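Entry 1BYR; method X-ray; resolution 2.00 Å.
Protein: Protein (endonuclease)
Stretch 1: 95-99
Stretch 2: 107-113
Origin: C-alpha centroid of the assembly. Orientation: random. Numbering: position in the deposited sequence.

Stretch 1 95-99: DKVII
Stretch 2 (107-113) TGSFNFT

Residues 95-99 and 107-113 belong to one chain of 155 residues and bury 399 Å² between them, both sides summed. In the first stretch V97 to I99 are strand, which continues later in the chain. In the second, T107 and G108 end a strand, and a loop follows. The register is set by V97 and T107, with CA atoms 4.7 Å apart, and by K96 and N111, at 5.7 Å. No clear direct hydrogen bond joins the stretches.

K96 is the centre of the contact, with 139 Å² covered. Its phi/psi are -128/84, and its CA-to-CB bond points toward the second stretch. The side chain has chi1 m (-51°), chi2 between wells at 94°, chi3 t (157°) and chi4 p (58°). It runs past a row of backbone carbonyls: K96 CB lies 3.1 Å from F110 O, K96 CD 3.8 Å from G108 O, and K96 CE 3.3 Å from S109 O. K96 NZ sits 2.8 Å from N111 ND2. Both are donors, so this close approach is not a hydrogen bond. Water 2 links the two side chains. Water 2 accepts from K96 NZ at 3.0 Å and donates to N111 OD1 at 3.1 Å. N111 has chi1 m (-82°) and chi2 109°.

The first stretch covers 71 Å² of F112. Its phi/psi are -86/67, with chi1 m (-52°) and chi2 -68°. The CA-to-CB bond points sideways, but the ring end comes nearer the first stretch. F112 CE2 is 3.7 Å from K96 CA. V97 N lies at the ring edge, 4.0 Å from F112 CE2. I98, with chi1 m and chi2 t, also starts sideways, yet its end reaches the ring: I98 CD1 is 3.8 Å from F112 CE1, an apolar contact.

The first stretch covers 49 Å² of T107. It is extended, at -162/178, with chi1 t (-169°). T107 CA makes a CA-H...O contact with K96 O at 3.5 Å, with 164° at the hydrogen. V97 CG2 is 3.6 Å from T107 OG1, although the V97 CA-to-CB bond points away; V97 chi1 is t. Water 1 bridges the stretches here, accepting from K96 N at 3.0 Å and bonded to T107 OG1 at 3.0 Å.

G108 has phi/psi 141/-156. A CB there would be jammed against T107 O, so the backbone itself calls for glycine. G108 N is buried without a partner. S109 (-89/-25) and F110 (-50/111) then lead through the loop to N111 (-87/156).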

# COMPACT_ATOMS: atom_id res chain seq x y z
N ASP A 95 -6.30 4.33 1.85
CA ASP A 95 -5.87 3.11 2.53
C ASP A 95 -6.51 1.83 2.00
O ASP A 95 -7.69 1.81 1.66
CB ASP A 95 -6.19 3.18 4.03
CG ASP A 95 -5.65 4.43 4.69
OD1 ASP A 95 -6.38 5.44 4.71
OD2 ASP A 95 -4.51 4.40 5.20
N LYS A 96 -5.71 0.76 1.95
CA LYS A 96 -6.18 -0.57 1.54
C LYS A 96 -5.68 -1.40 2.72
O LYS A 96 -4.59 -1.99 2.70
CB LYS A 96 -5.50 -1.02 0.23
CG LYS A 96 -5.58 0.00 -0.89
CD LYS A 96 -4.30 0.88 -0.92
CE LYS A 96 -4.04 1.52 -2.28
NZ LYS A 96 -5.20 2.35 -2.72
N VAL A 97 -6.48 -1.41 3.78
CA VAL A 97 -6.10 -2.07 5.02
C VAL A 97 -7.16 -2.99 5.61
O VAL A 97 -8.36 -2.69 5.58
CB VAL A 97 -5.78 -0.99 6.09
CG1 VAL A 97 -5.65 -1.64 7.48
CG2 VAL A 97 -4.51 -0.23 5.70
N ILE A 98 -6.71 -4.12 6.15
CA ILE A 98 -7.59 -5.07 6.83
C ILE A 98 -6.93 -5.40 8.17
O ILE A 98 -5.84 -5.95 8.22
CB ILE A 98 -7.79 -6.39 6.03
CG1 ILE A 98 -8.46 -6.11 4.68
CG2 ILE A 98 -8.71 -7.33 6.82
CD1 ILE A 98 -8.81 -7.36 3.87
N ILE A 99 -7.60 -5.00 9.26
CA ILE A 99 -7.11 -5.27 10.60
C ILE A 99 -7.92 -6.46 11.12
O ILE A 99 -9.14 -6.38 11.27
CB ILE A 99 -7.34 -4.06 11.54
CG1 ILE A 99 -6.70 -2.80 10.94
CG2 ILE A 99 -6.73 -4.34 12.90
CD1 ILE A 99 -7.32 -1.51 11.46
N THR A 107 -1.84 -4.89 4.66
CA THR A 107 -1.72 -3.58 4.03
C THR A 107 -0.81 -3.70 2.82
O THR A 107 -0.31 -4.79 2.53
CB THR A 107 -1.18 -2.49 4.98
OG1 THR A 107 -1.34 -1.21 4.36
CG2 THR A 107 0.30 -2.72 5.30
N GLY A 108 -0.61 -2.61 2.09
CA GLY A 108 0.22 -2.65 0.90
C GLY A 108 -0.37 -1.79 -0.21
O GLY A 108 -1.11 -0.86 0.06
N SER A 109 -0.04 -2.09 -1.46
CA SER A 109 -0.58 -1.30 -2.57
C SER A 109 -1.91 -1.87 -3.07
O SER A 109 -2.72 -1.15 -3.64
CB SER A 109 0.41 -1.27 -3.74
OG SER A 109 0.44 -2.51 -4.44
N PHE A 110 -2.10 -3.16 -2.83
CA PHE A 110 -3.27 -3.92 -3.27
C PHE A 110 -4.67 -3.35 -2.96
O PHE A 110 -5.09 -3.30 -1.80
CB PHE A 110 -3.14 -5.35 -2.71
CG PHE A 110 -4.21 -6.33 -3.16
CD1 PHE A 110 -5.40 -6.46 -2.45
CD2 PHE A 110 -3.99 -7.19 -4.22
CE1 PHE A 110 -6.34 -7.44 -2.79
CE2 PHE A 110 -4.93 -8.18 -4.57
CZ PHE A 110 -6.09 -8.30 -3.85
N ASN A 111 -5.38 -2.91 -4.00
CA ASN A 111 -6.75 -2.39 -3.82
C ASN A 111 -7.64 -3.61 -3.91
O ASN A 111 -7.29 -4.62 -4.52
CB ASN A 111 -7.17 -1.43 -4.93
CG ASN A 111 -6.66 -0.04 -4.71
OD1 ASN A 111 -5.77 0.42 -5.42
ND2 ASN A 111 -7.21 0.64 -3.74
N PHE A 112 -8.82 -3.53 -3.31
CA PHE A 112 -9.72 -4.66 -3.31
C PHE A 112 -10.58 -4.67 -4.56
O PHE A 112 -11.80 -4.48 -4.53
CB PHE A 112 -10.54 -4.64 -2.01
CG PHE A 112 -9.67 -4.55 -0.78
CD1 PHE A 112 -8.84 -5.60 -0.42
CD2 PHE A 112 -9.60 -3.37 -0.05
CE1 PHE A 112 -7.95 -5.48 0.65
CE2 PHE A 112 -8.72 -3.25 1.00
CZ PHE A 112 -7.89 -4.30 1.35
N THR A 113 -9.89 -4.89 -5.67
CA THR A 113 -10.48 -4.92 -6.99
C THR A 113 -9.92 -6.05 -7.81
O THR A 113 -8.90 -6.65 -7.48
CB THR A 113 -10.15 -3.64 -7.78
OG1 THR A 113 -8.74 -3.64 -8.10
CG2 THR A 113 -10.49 -2.41 -6.97
O HOH W 1 -2.79 0.35 2.30
O HOH W 2 -4.96 3.40 -5.55